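Local coordinates for putative cytoplasmic protein (Enterobacter cloacae, PDB 4HFL) that is a type VI secretion effector of the Tae4 amidase family and probably hydrolyses amide bonds in the peptide stems of the peptidoglycan of rival bacteria, at residues Q125-T131 with N169-L175; P73-N77 with K89-F93; S15-P19 with V105-D110; F28-N32 with C150-C154. One frame throughout, in Å; residues are numbered along the deposited sequence.

Interaction 1: Q125-T131 with N169-L175; sequences QGIIIFT and NATFWSL
Regular antiparallel pairing joins strand 126-131 to strand 169-174, the two inner strands of the four-stranded sheet, consistent with the papain-like fold of clan CA. I127 and W173 hydrogen-bond reciprocally (I127 N to W173 O and W173 N to I127 O, both 2.9 Å), as do I129 and T171 (I129 N to T171 O 2.7 Å, T171 N to I129 O 2.9 Å). T131 N donates to N169 O (3.1 Å); the return bond, N169 N to T131 O, is weak at 3.3 Å. Beyond G126, L175 N reaches Q125 O at 2.9 Å, and extended Q125 (chi1 p, chi2 t) adds NE2 to L175 O at 3.2 Å. G126-S174, I128-F172 and F130-A170 are the non-hydrogen-bonded pairs, with CA atoms 4.3-4.5 Å apart. The strand axes lie 4.6 Å apart at 167°. G126 must be glycine: its backbone angles (163/-155) and the nearby W173 O exclude a CB. One face carries I128, F130, A170 and F172. The other bears I127, I129 and W173 and, at its more polar end, T131, T171 and N169, where a water links T131 OG1, T171 OG1 and I129 O; I127 and W173 pack on L106, and I129 and T131 on I99, of helix 95-106. W173 (chi1 m) sends NE1 to G107 O, while its CZ3 edge meets I129 CD1 at 3.6 Å.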
loop_
_atom_site.group_PDB
_atom_site.type_symbol
_atom_site.label_atom_id
_atom_site.label_comp_id
_atom_site.label_asym_id
_atom_site.label_seq_id
_atom_site.Cartn_x
_atom_site.Cartn_y
_atom_site.Cartn_z
ATOM N N GLN A 125 -0.205 15.421 -2.401
ATOM C CA GLN A 125 -0.277 14.198 -3.209
ATOM C C GLN A 125 0.829 13.253 -2.745
ATOM O O GLN A 125 1.953 13.693 -2.452
ATOM C CB GLN A 125 -0.131 14.515 -4.714
ATOM C CG GLN A 125 1.247 15.039 -5.153
ATOM C CD GLN A 125 1.305 15.340 -6.639
ATOM O OE1 GLN A 125 0.271 15.620 -7.266
ATOM N NE2 GLN A 125 2.519 15.283 -7.220
ATOM N N GLY A 126 0.522 11.963 -2.645
ATOM C CA GLY A 126 1.538 11.011 -2.235
ATOM C C GLY A 126 0.992 9.672 -1.777
ATOM O O GLY A 126 -0.090 9.253 -2.180
ATOM N N ILE A 127 1.765 8.993 -0.938
ATOM C CA ILE A 127 1.377 7.696 -0.400
ATOM C C ILE A 127 0.672 7.899 0.935
ATOM O O ILE A 127 1.164 8.625 1.789
ATOM C CB ILE A 127 2.623 6.826 -0.136
ATOM C CG1 ILE A 127 3.314 6.463 -1.452
ATOM C CG2 ILE A 127 2.251 5.554 0.662
ATOM C CD1 ILE A 127 4.604 5.695 -1.249
ATOM N N ILE A 128 -0.459 7.227 1.139
ATOM C CA ILE A 128 -1.205 7.393 2.385
ATOM C C ILE A 128 -1.596 6.037 3.003
ATOM O O ILE A 128 -2.008 5.115 2.290
ATOM C CB ILE A 128 -2.432 8.340 2.181
ATOM C CG1 ILE A 128 -2.989 8.824 3.522
ATOM C CG2 ILE A 128 -3.529 7.672 1.338
ATOM C CD1 ILE A 128 -4.003 9.961 3.357
ATOM N N ILE A 129 -1.432 5.921 4.321
ATOM C CA ILE A 129 -1.823 4.730 5.077
ATOM C C ILE A 129 -2.941 5.092 6.051
ATOM O O ILE A 129 -2.767 5.974 6.900
ATOM C CB ILE A 129 -0.667 4.218 5.968
ATOM C CG1 ILE A 129 0.567 3.839 5.141
ATOM C CG2 ILE A 129 -1.133 3.050 6.848
ATOM C CD1 ILE A 129 1.779 3.522 6.018
ATOM N N PHE A 130 -4.059 4.377 5.968
ATOM C CA PHE A 130 -5.173 4.554 6.887
ATOM C C PHE A 130 -5.187 3.358 7.820
ATOM O O PHE A 130 -5.289 2.244 7.354
ATOM C CB PHE A 130 -6.491 4.527 6.111
ATOM C CG PHE A 130 -6.633 5.627 5.094
ATOM C CD1 PHE A 130 -6.968 6.917 5.484
ATOM C CD2 PHE A 130 -6.450 5.365 3.742
ATOM C CE1 PHE A 130 -7.118 7.927 4.542
ATOM C CE2 PHE A 130 -6.605 6.367 2.799
ATOM C CZ PHE A 130 -6.939 7.654 3.200
ATOM N N THR A 131 -5.117 3.557 9.134
ATOM C CA THR A 131 -5.237 2.406 10.032
ATOM C C THR A 131 -6.421 2.586 10.939
ATOM O O THR A 131 -6.892 3.700 11.128
ATOM C CB THR A 131 -3.998 2.200 10.892
ATOM O OG1 THR A 131 -3.705 3.427 11.566
ATOM C CG2 THR A 131 -2.804 1.788 10.022
ATOM N N ASN A 169 -6.201 6.708 12.382
ATOM C CA ASN A 169 -4.991 7.426 12.007
ATOM C C ASN A 169 -4.858 7.466 10.489
ATOM O O ASN A 169 -5.320 6.547 9.797
ATOM C CB ASN A 169 -3.738 6.741 12.585
ATOM C CG ASN A 169 -2.442 7.425 12.143
ATOM O OD1 ASN A 169 -1.908 7.157 11.051
ATOM N ND2 ASN A 169 -1.945 8.328 12.979
ATOM N N ALA A 170 -4.243 8.527 9.972
ATOM C CA ALA A 170 -3.765 8.523 8.585
ATOM C C ALA A 170 -2.342 9.013 8.643
ATOM O O ALA A 170 -2.036 9.958 9.381
ATOM C CB ALA A 170 -4.586 9.420 7.709
ATOM N N THR A 171 -1.485 8.359 7.863
ATOM C CA THR A 171 -0.056 8.629 7.824
ATOM C C THR A 171 0.308 8.746 6.341
ATOM O O THR A 171 -0.106 7.917 5.522
ATOM C CB THR A 171 0.719 7.472 8.507
ATOM O OG1 THR A 171 0.394 7.439 9.903
ATOM C CG2 THR A 171 2.221 7.655 8.379
ATOM N N PHE A 172 1.077 9.776 6.010
ATOM C CA PHE A 172 1.189 10.259 4.651
ATOM C C PHE A 172 2.586 10.781 4.320
ATOM O O PHE A 172 3.179 11.540 5.120
ATOM C CB PHE A 172 0.181 11.391 4.442
ATOM C CG PHE A 172 0.398 12.167 3.164
ATOM C CD1 PHE A 172 -0.168 11.729 1.981
ATOM C CD2 PHE A 172 1.157 13.332 3.153
ATOM C CE1 PHE A 172 0.031 12.430 0.796
ATOM C CE2 PHE A 172 1.363 14.044 1.971
ATOM C CZ PHE A 172 0.795 13.590 0.791
ATOM N N TRP A 173 3.071 10.394 3.131
ATOM C CA TRP A 173 4.318 10.920 2.538
ATOM C C TRP A 173 4.024 11.603 1.215
ATOM O O TRP A 173 3.389 11.013 0.328
ATOM C CB TRP A 173 5.318 9.789 2.240
ATOM C CG TRP A 173 5.864 9.049 3.446
ATOM C CD1 TRP A 173 7.076 9.241 4.033
ATOM C CD2 TRP A 173 5.233 7.981 4.167
ATOM N NE1 TRP A 173 7.230 8.382 5.096
ATOM C CE2 TRP A 173 6.118 7.592 5.194
ATOM C CE3 TRP A 173 4.001 7.318 4.049
ATOM C CZ2 TRP A 173 5.810 6.576 6.105
ATOM C CZ3 TRP A 173 3.700 6.312 4.949
ATOM C CH2 TRP A 173 4.600 5.954 5.971
ATOM N N SER A 174 4.512 12.830 1.055
ATOM C CA SER A 174 4.385 13.537 -0.220
ATOM C C SER A 174 5.247 12.879 -1.292
ATOM O O SER A 174 6.390 12.475 -1.032
ATOM C CB SER A 174 4.822 15.010 -0.068
ATOM O OG SER A 174 3.823 15.768 0.579
ATOM N N LEU A 175 4.705 12.785 -2.501
ATOM C CA LEU A 175 5.505 12.383 -3.651
ATOM C C LEU A 175 5.477 13.499 -4.680
ATOM O O LEU A 175 4.422 14.123 -4.892
ATOM C CB LEU A 175 4.989 11.066 -4.251
ATOM C CG LEU A 175 4.973 9.802 -3.371
ATOM C CD1 LEU A 175 4.489 8.610 -4.184
ATOM C CD2 LEU A 175 6.339 9.486 -2.754
HETATM O O HOH W 1 2.321 17.097 -1.671
HETATM O O HOH W 2 -1.817 5.024 9.660
#

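Interaction 2: P73-N77 with K89-F93; sequences PVPSN and KRYMF
Residues 73-77 run as an extended loop, with P73, V74 and P75 in polyproline II-like conformation (phi/psi -73/128, -63/124 and -78/168), across strand 90-92. V74 and R90 are the nearest residues, their CA atoms 5.5 Å apart. The polar link between the two backbones is a water, which donates to V74 O (2.7 Å) and accepts from R90 N (2.9 Å). N68 of helix 59-69 adds a second bridge, since its side-chain amide bonds to both V74 N and R90 O. Apolar contact centres on V74, whose CB points toward the strand: with chi1 t, CG1 comes 3.7 Å from M92 CE. The unbranched, flexible M92 (chi1 m, chi2 and chi3 t) reaches far enough for CE to lie 4.2 Å from P75 CD as well, and it also touches F101 and M98 of helix 95-106. Other van der Waals contacts involve R90. V74 CB lies 3.3 Å from R90 O, and at the exposed side of the contact the long R90 side chain (chi1 m, chi2 and chi3 t) runs alongside P75 and S76, bringing CD to 3.5 Å from P75 O and NE to 3.2 Å from S76 CB; such a residue can bury its methylenes and keep its guanidinium near solvent. The whole is a proline-rich loop, leaving helix 59-69, that covers one strand of the small antiparallel hairpin 82-92.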
loop_
_atom_site.group_PDB
_atom_site.type_symbol
_atom_site.label_atom_id
_atom_site.label_comp_id
_atom_site.label_asym_id
_atom_site.label_seq_id
_atom_site.Cartn_x
_atom_site.Cartn_y
_atom_site.Cartn_z
ATOM N N PRO A 73 13.111 -1.916 -4.319
ATOM C CA PRO A 73 12.899 -3.365 -4.384
ATOM C C PRO A 73 12.493 -3.915 -3.023
ATOM O O PRO A 73 13.176 -3.629 -2.035
ATOM C CB PRO A 73 14.275 -3.905 -4.832
ATOM C CG PRO A 73 15.266 -2.867 -4.386
ATOM C CD PRO A 73 14.536 -1.537 -4.409
ATOM N N VAL A 74 11.389 -4.659 -2.961
ATOM C CA VAL A 74 10.970 -5.275 -1.693
ATOM C C VAL A 74 12.056 -6.262 -1.252
ATOM O O VAL A 74 12.422 -7.162 -2.017
ATOM C CB VAL A 74 9.595 -5.975 -1.826
ATOM C CG1 VAL A 74 9.268 -6.809 -0.586
ATOM C CG2 VAL A 74 8.489 -4.944 -2.091
ATOM N N PRO A 75 12.583 -6.085 -0.023
ATOM C CA PRO A 75 13.787 -6.796 0.432
ATOM C C PRO A 75 13.518 -8.244 0.837
ATOM O O PRO A 75 12.354 -8.632 0.955
ATOM C CB PRO A 75 14.207 -5.992 1.667
ATOM C CG PRO A 75 12.905 -5.500 2.231
ATOM C CD PRO A 75 12.014 -5.230 1.039
ATOM N N SER A 76 14.580 -9.030 1.021
ATOM C CA SER A 76 14.462 -10.363 1.611
ATOM C C SER A 76 14.875 -10.255 3.075
ATOM O O SER A 76 16.064 -10.279 3.404
ATOM C CB SER A 76 15.346 -11.375 0.878
ATOM O OG SER A 76 15.059 -12.701 1.288
ATOM N N ASN A 77 13.885 -10.127 3.949
ATOM C CA ASN A 77 14.129 -9.753 5.330
ATOM C C ASN A 77 13.167 -10.502 6.233
ATOM O O ASN A 77 12.039 -10.790 5.829
ATOM C CB ASN A 77 13.925 -8.244 5.477
ATOM C CG ASN A 77 14.446 -7.704 6.791
ATOM O OD1 ASN A 77 13.743 -7.711 7.804
ATOM N ND2 ASN A 77 15.679 -7.209 6.778
ATOM N N LYS A 89 10.413 -10.951 -8.562
ATOM C CA LYS A 89 10.454 -9.884 -7.565
ATOM C C LYS A 89 9.628 -10.279 -6.335
ATOM O O LYS A 89 8.716 -11.109 -6.436
ATOM C CB LYS A 89 9.992 -8.547 -8.169
ATOM C CG LYS A 89 10.812 -8.134 -9.407
ATOM C CD LYS A 89 10.657 -6.659 -9.745
ATOM C CE LYS A 89 11.645 -6.234 -10.832
ATOM N NZ LYS A 89 13.073 -6.413 -10.423
ATOM N N ARG A 90 9.961 -9.698 -5.181
ATOM C CA ARG A 90 9.303 -10.047 -3.923
ATOM C C ARG A 90 8.048 -9.217 -3.632
ATOM O O ARG A 90 8.010 -7.998 -3.861
ATOM C CB ARG A 90 10.293 -9.951 -2.755
ATOM C CG ARG A 90 11.426 -10.973 -2.817
ATOM C CD ARG A 90 12.585 -10.562 -1.923
ATOM N NE ARG A 90 13.638 -11.576 -1.878
ATOM C CZ ARG A 90 14.675 -11.623 -2.715
ATOM N NH1 ARG A 90 14.799 -10.712 -3.675
ATOM N NH2 ARG A 90 15.586 -12.585 -2.597
ATOM N N TYR A 91 7.025 -9.895 -3.117
ATOM C CA TYR A 91 5.741 -9.277 -2.831
ATOM C C TYR A 91 5.303 -9.580 -1.402
ATOM O O TYR A 91 5.250 -10.754 -0.999
ATOM C CB TYR A 91 4.698 -9.771 -3.842
ATOM C CG TYR A 91 4.966 -9.238 -5.235
ATOM C CD1 TYR A 91 4.422 -8.033 -5.653
ATOM C CD2 TYR A 91 5.787 -9.926 -6.121
ATOM C CE1 TYR A 91 4.680 -7.534 -6.935
ATOM C CE2 TYR A 91 6.043 -9.436 -7.391
ATOM C CZ TYR A 91 5.490 -8.239 -7.788
ATOM O OH TYR A 91 5.744 -7.755 -9.055
ATOM N N MET A 92 5.028 -8.523 -0.633
ATOM C CA MET A 92 4.463 -8.676 0.709
ATOM C C MET A 92 2.972 -8.935 0.564
ATOM O O MET A 92 2.358 -8.470 -0.397
ATOM C CB MET A 92 4.684 -7.423 1.571
ATOM C CG MET A 92 6.135 -6.963 1.718
ATOM S SD MET A 92 6.330 -5.601 2.915
ATOM C CE MET A 92 8.054 -5.200 2.569
ATOM N N PHE A 93 2.394 -9.682 1.509
ATOM C CA PHE A 93 0.984 -10.042 1.433
ATOM C C PHE A 93 0.250 -9.743 2.758
ATOM O O PHE A 93 -0.952 -10.003 2.874
ATOM C CB PHE A 93 0.823 -11.511 1.022
ATOM C CG PHE A 93 1.527 -12.476 1.935
ATOM C CD1 PHE A 93 0.871 -13.001 3.045
ATOM C CD2 PHE A 93 2.840 -12.853 1.690
ATOM C CE1 PHE A 93 1.508 -13.891 3.895
ATOM C CE2 PHE A 93 3.483 -13.747 2.529
ATOM C CZ PHE A 93 2.814 -14.262 3.643
HETATM O O HOH W 3 11.769 -7.506 -4.608
#

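Interaction 3: S15-P19 with V105-D110; sequences SHMRP and VLGKAD
R18, L106 and H16 carry most of this contact between the N-terminal loop 15-19 and the end of helix 95-106 with the turn that follows it; the two parts run at 90° to each other. R18 buries the most. Its extended side chain (chi1 m, chi2 and chi3 t) lies along the turn, NE making a weak hydrogen bond to L106 O (3.5 Å) and NH1 a salt bridge to D110 OD2 (2.8 Å). A water completes the bracket, donating to K108 O (2.7 Å) and D110 OD1 (2.8 Å) and weakly accepting from R18 NH2 (3.3 Å). L106 closes the helix. Its CB points away, but with chi1 m and chi2 t its CD2 returns to lie 4.0 Å from both R18 CG and P19 CD. H16 (chi1 m) sets its ring over the backbone after L106: G107 CA sits 3.8 Å from the H16 ring centroid, a CH-pi contact. G107 leaves the helix with phi 90° and psi -177°, angles that call for glycine, and a CB there would strike the ring. A second water joins M17 O (2.6 Å) to V105 O (2.8 Å). R18 NH1 also bonds S174 O, and D110 OD2 takes S174 N, so the charged pair is shared with the C-terminal end of inner strand 166-174. The chemistry thus implies a largely polar, partly hydrated join, with L106 and P19 supplying its apolar part.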
loop_
_atom_site.group_PDB
_atom_site.type_symbol
_atom_site.label_atom_id
_atom_site.label_comp_id
_atom_site.label_asym_id
_atom_site.label_seq_id
_atom_site.Cartn_x
_atom_site.Cartn_y
_atom_site.Cartn_z
ATOM N N SER A 15 18.464 12.972 3.309
ATOM C CA SER A 15 17.079 12.783 2.893
ATOM C C SER A 15 16.937 11.509 2.067
ATOM O O SER A 15 17.870 11.105 1.373
ATOM C CB SER A 15 16.572 13.998 2.118
ATOM O OG SER A 15 17.375 14.256 0.982
ATOM N N HIS A 16 15.780 10.862 2.164
ATOM C CA HIS A 16 15.548 9.622 1.435
ATOM C C HIS A 16 14.937 9.956 0.079
ATOM O O HIS A 16 14.121 10.875 -0.014
ATOM C CB HIS A 16 14.574 8.734 2.207
ATOM C CG HIS A 16 15.031 8.379 3.589
ATOM N ND1 HIS A 16 15.482 7.119 3.921
ATOM C CD2 HIS A 16 15.077 9.110 4.731
ATOM C CE1 HIS A 16 15.790 7.088 5.206
ATOM N NE2 HIS A 16 15.556 8.283 5.718
ATOM N N MET A 17 15.312 9.221 -0.970
ATOM C CA MET A 17 14.658 9.412 -2.270
ATOM C C MET A 17 13.249 8.871 -2.162
ATOM O O MET A 17 12.980 7.966 -1.363
ATOM C CB MET A 17 15.402 8.683 -3.402
ATOM C CG MET A 17 16.753 9.287 -3.793
ATOM S SD MET A 17 17.311 8.599 -5.382
ATOM C CE MET A 17 17.520 6.867 -4.905
ATOM N N ARG A 18 12.333 9.433 -2.943
ATOM C CA ARG A 18 10.982 8.915 -2.978
ATOM C C ARG A 18 10.579 8.747 -4.436
ATOM O O ARG A 18 11.109 9.436 -5.312
ATOM C CB ARG A 18 10.024 9.864 -2.271
ATOM C CG ARG A 18 10.326 10.055 -0.767
ATOM C CD ARG A 18 9.274 10.896 -0.100
ATOM N NE ARG A 18 9.613 11.161 1.295
ATOM C CZ ARG A 18 9.009 12.071 2.055
ATOM N NH1 ARG A 18 8.004 12.808 1.568
ATOM N NH2 ARG A 18 9.410 12.237 3.305
ATOM N N PRO A 19 9.639 7.838 -4.699
ATOM C CA PRO A 19 9.160 7.628 -6.076
ATOM C C PRO A 19 8.430 8.860 -6.596
ATOM O O PRO A 19 7.784 9.566 -5.811
ATOM C CB PRO A 19 8.149 6.476 -5.920
ATOM C CG PRO A 19 8.487 5.817 -4.649
ATOM C CD PRO A 19 9.026 6.895 -3.740
ATOM N N VAL A 105 12.125 3.067 4.267
ATOM C CA VAL A 105 12.658 3.449 2.953
ATOM C C VAL A 105 12.343 4.896 2.546
ATOM O O VAL A 105 13.107 5.519 1.807
ATOM C CB VAL A 105 12.255 2.434 1.841
ATOM C CG1 VAL A 105 12.994 1.120 2.049
ATOM C CG2 VAL A 105 10.738 2.189 1.823
ATOM N N LEU A 106 11.246 5.445 3.065
ATOM C CA LEU A 106 10.862 6.819 2.738
ATOM C C LEU A 106 11.269 7.841 3.802
ATOM O O LEU A 106 11.250 9.053 3.539
ATOM C CB LEU A 106 9.351 6.909 2.519
ATOM C CG LEU A 106 8.788 5.948 1.491
ATOM C CD1 LEU A 106 7.266 6.092 1.388
ATOM C CD2 LEU A 106 9.458 6.219 0.130
ATOM N N GLY A 107 11.634 7.363 4.993
ATOM C CA GLY A 107 11.901 8.255 6.112
ATOM C C GLY A 107 10.620 8.497 6.896
ATOM O O GLY A 107 9.568 7.927 6.585
ATOM N N LYS A 108 10.689 9.338 7.920
ATOM C CA LYS A 108 9.496 9.616 8.706
ATOM C C LYS A 108 8.419 10.285 7.842
ATOM O O LYS A 108 8.723 11.066 6.919
ATOM C CB LYS A 108 9.835 10.464 9.937
ATOM C CG LYS A 108 8.695 10.492 10.976
ATOM C CD LYS A 108 9.089 11.278 12.220
ATOM C CE LYS A 108 7.944 11.317 13.230
ATOM N NZ LYS A 108 7.684 10.000 13.842
ATOM N N ALA A 109 7.163 9.927 8.103
ATOM C CA ALA A 109 6.016 10.527 7.413
ATOM C C ALA A 109 5.962 12.033 7.572
ATOM O O ALA A 109 6.323 12.581 8.626
ATOM C CB ALA A 109 4.749 9.947 7.924
ATOM N N ASP A 110 5.484 12.694 6.523
ATOM C CA ASP A 110 5.275 14.123 6.554
ATOM C C ASP A 110 4.102 14.467 7.448
ATOM O O ASP A 110 4.091 15.522 8.075
ATOM C CB ASP A 110 4.957 14.604 5.147
ATOM C CG ASP A 110 6.173 14.545 4.241
ATOM O OD1 ASP A 110 7.260 14.959 4.704
ATOM O OD2 ASP A 110 6.033 14.064 3.104
HETATM O O HOH W 4 14.345 5.828 -0.693
HETATM O O HOH W 5 9.252 13.675 6.232
#

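Interaction 4: F28-N32 with C150-C154; sequences FKEVN and CSDDC
F28 lays one face of its ring over the side chain of S151: S151 CB is 3.9 Å from the F28 ring centroid, a CH-pi contact 26° off the normal, and S151 OG is 3.4 Å from F28 CE2. The ring, placed by chi1 t, also turns its edge to D152, with F28 CZ 3.6 Å from D152 OD2. F28 belongs to the end of helix 21-30, which V31 leaves; N32 N to K29 O (3.2 Å) makes a last turn that brings N32 round to the same loop. There N32 OD1 lies 3.4 Å from D152 CB. Small S151 (chi1 p) suits the place because its CB fits against the ring while OG bonds T143 OG1 and L144 N. Residues 150-154 are tied into a tight loop by the disulfide C150 SG-C154 SG (2.0 Å) and by D153 N to D152 OD1 (2.5 Å). D152 OD1 also receives H141 NE2, an Asp-His pair consistent with the active site of clan CA cysteine peptidases, and D152 OD2 forms a salt bridge with R62. F28 is therefore wedged between helix 59-69, through R62, M63 and V66, and T143 and L144 of strand 138-145, while C150 and C154 rest on F130 of strand 126-133.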
loop_
_atom_site.group_PDB
_atom_site.type_symbol
_atom_site.label_atom_id
_atom_site.label_comp_id
_atom_site.label_asym_id
_atom_site.label_seq_id
_atom_site.Cartn_x
_atom_site.Cartn_y
_atom_site.Cartn_z
ATOM N N PHE A 28 0.303 1.764 -10.009
ATOM C CA PHE A 28 -0.885 1.420 -9.226
ATOM C C PHE A 28 -2.084 1.206 -10.149
ATOM O O PHE A 28 -2.824 0.225 -10.005
ATOM C CB PHE A 28 -1.216 2.476 -8.172
ATOM C CG PHE A 28 -2.197 1.988 -7.114
ATOM C CD1 PHE A 28 -1.766 1.689 -5.833
ATOM C CD2 PHE A 28 -3.549 1.821 -7.417
ATOM C CE1 PHE A 28 -2.666 1.237 -4.853
ATOM C CE2 PHE A 28 -4.453 1.373 -6.448
ATOM C CZ PHE A 28 -4.011 1.089 -5.172
ATOM N N LYS A 29 -2.277 2.127 -11.089
ATOM C CA LYS A 29 -3.342 1.979 -12.068
ATOM C C LYS A 29 -3.227 0.613 -12.706
ATOM O O LYS A 29 -4.235 -0.089 -12.835
ATOM C CB LYS A 29 -3.287 3.077 -13.142
ATOM C CG LYS A 29 -4.047 4.356 -12.766
ATOM C CD LYS A 29 -4.407 5.186 -14.006
ATOM C CE LYS A 29 -5.597 6.108 -13.731
ATOM N NZ LYS A 29 -5.953 6.958 -14.910
ATOM N N GLU A 30 -2.001 0.221 -13.069
ATOM C CA GLU A 30 -1.813 -1.123 -13.638
ATOM C C GLU A 30 -2.330 -2.241 -12.730
ATOM O O GLU A 30 -2.852 -3.247 -13.226
ATOM C CB GLU A 30 -0.350 -1.383 -14.005
ATOM C CG GLU A 30 0.146 -0.595 -15.218
ATOM C CD GLU A 30 1.659 -0.560 -15.302
ATOM O OE1 GLU A 30 2.330 -1.121 -14.408
ATOM O OE2 GLU A 30 2.184 0.029 -16.264
ATOM N N VAL A 31 -2.196 -2.097 -11.411
ATOM C CA VAL A 31 -2.810 -3.155 -10.560
ATOM C C VAL A 31 -4.120 -2.838 -9.792
ATOM O O VAL A 31 -4.444 -3.518 -8.811
ATOM C CB VAL A 31 -1.791 -3.800 -9.581
ATOM C CG1 VAL A 31 -0.787 -4.627 -10.337
ATOM C CG2 VAL A 31 -1.088 -2.724 -8.761
ATOM N N ASN A 32 -4.879 -1.834 -10.227
ATOM C CA ASN A 32 -6.099 -1.454 -9.513
ATOM C C ASN A 32 -7.294 -2.343 -9.859
ATOM O O ASN A 32 -8.330 -1.860 -10.324
ATOM C CB ASN A 32 -6.462 0.014 -9.751
ATOM C CG ASN A 32 -7.541 0.506 -8.800
ATOM O OD1 ASN A 32 -7.752 -0.077 -7.732
ATOM N ND2 ASN A 32 -8.242 1.574 -9.186
ATOM N N CYS A 150 -8.405 8.882 -3.786
ATOM C CA CYS A 150 -7.417 7.818 -3.635
ATOM C C CYS A 150 -7.392 6.957 -4.885
ATOM O O CYS A 150 -8.369 6.935 -5.632
ATOM C CB CYS A 150 -7.727 6.955 -2.419
ATOM S SG CYS A 150 -7.463 7.822 -0.865
ATOM N N SER A 151 -6.276 6.265 -5.126
ATOM C CA SER A 151 -6.139 5.439 -6.327
ATOM C C SER A 151 -7.050 4.219 -6.286
ATOM O O SER A 151 -7.335 3.615 -7.321
ATOM C CB SER A 151 -4.685 5.018 -6.554
ATOM O OG SER A 151 -4.077 4.566 -5.359
ATOM N N ASP A 152 -7.502 3.842 -5.094
ATOM C CA ASP A 152 -8.554 2.830 -5.012
ATOM C C ASP A 152 -9.703 3.256 -4.094
ATOM O O ASP A 152 -10.772 3.633 -4.578
ATOM C CB ASP A 152 -8.013 1.416 -4.706
ATOM C CG ASP A 152 -7.242 1.322 -3.386
ATOM O OD1 ASP A 152 -7.126 2.312 -2.621
ATOM O OD2 ASP A 152 -6.764 0.211 -3.097
ATOM N N ASP A 153 -9.491 3.198 -2.785
ATOM C CA ASP A 153 -10.489 3.703 -1.849
ATOM C C ASP A 153 -9.806 4.438 -0.703
ATOM O O ASP A 153 -8.790 3.973 -0.177
ATOM C CB ASP A 153 -11.359 2.565 -1.298
ATOM C CG ASP A 153 -12.238 1.922 -2.363
ATOM O OD1 ASP A 153 -11.857 0.850 -2.878
ATOM O OD2 ASP A 153 -13.312 2.478 -2.683
ATOM N N CYS A 154 -10.357 5.590 -0.325
ATOM C CA CYS A 154 -9.900 6.293 0.877
ATOM C C CYS A 154 -10.645 5.789 2.099
ATOM O O CYS A 154 -11.773 5.295 1.988
ATOM C CB CYS A 154 -10.134 7.795 0.753
ATOM S SG CYS A 154 -9.365 8.508 -0.689
#

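How the interactions relate
From the N terminus, interaction 3 opens first at 15-19 and interaction 4 next at 28-32. Interaction 2 then opens and closes within 73-93, a short loop enclosed by both. Interaction 3 closes at 105-110, before 4 does, so these two cross. Interaction 1 opens at 125-131; 4 closes at 150-154, and 1 closes last at 169-175, so 1 and 4 also cross, while 3 and 1 are in series. In space, 3 touches 1 near W173 and S174, and 4 touches 1 through F130. Interaction 3 ties the N-terminal loop to the end of helix 95-106 beside the sheet, 4 ties the end of helix 21-30 to the disulfide loop, and 2 stays within the helical side.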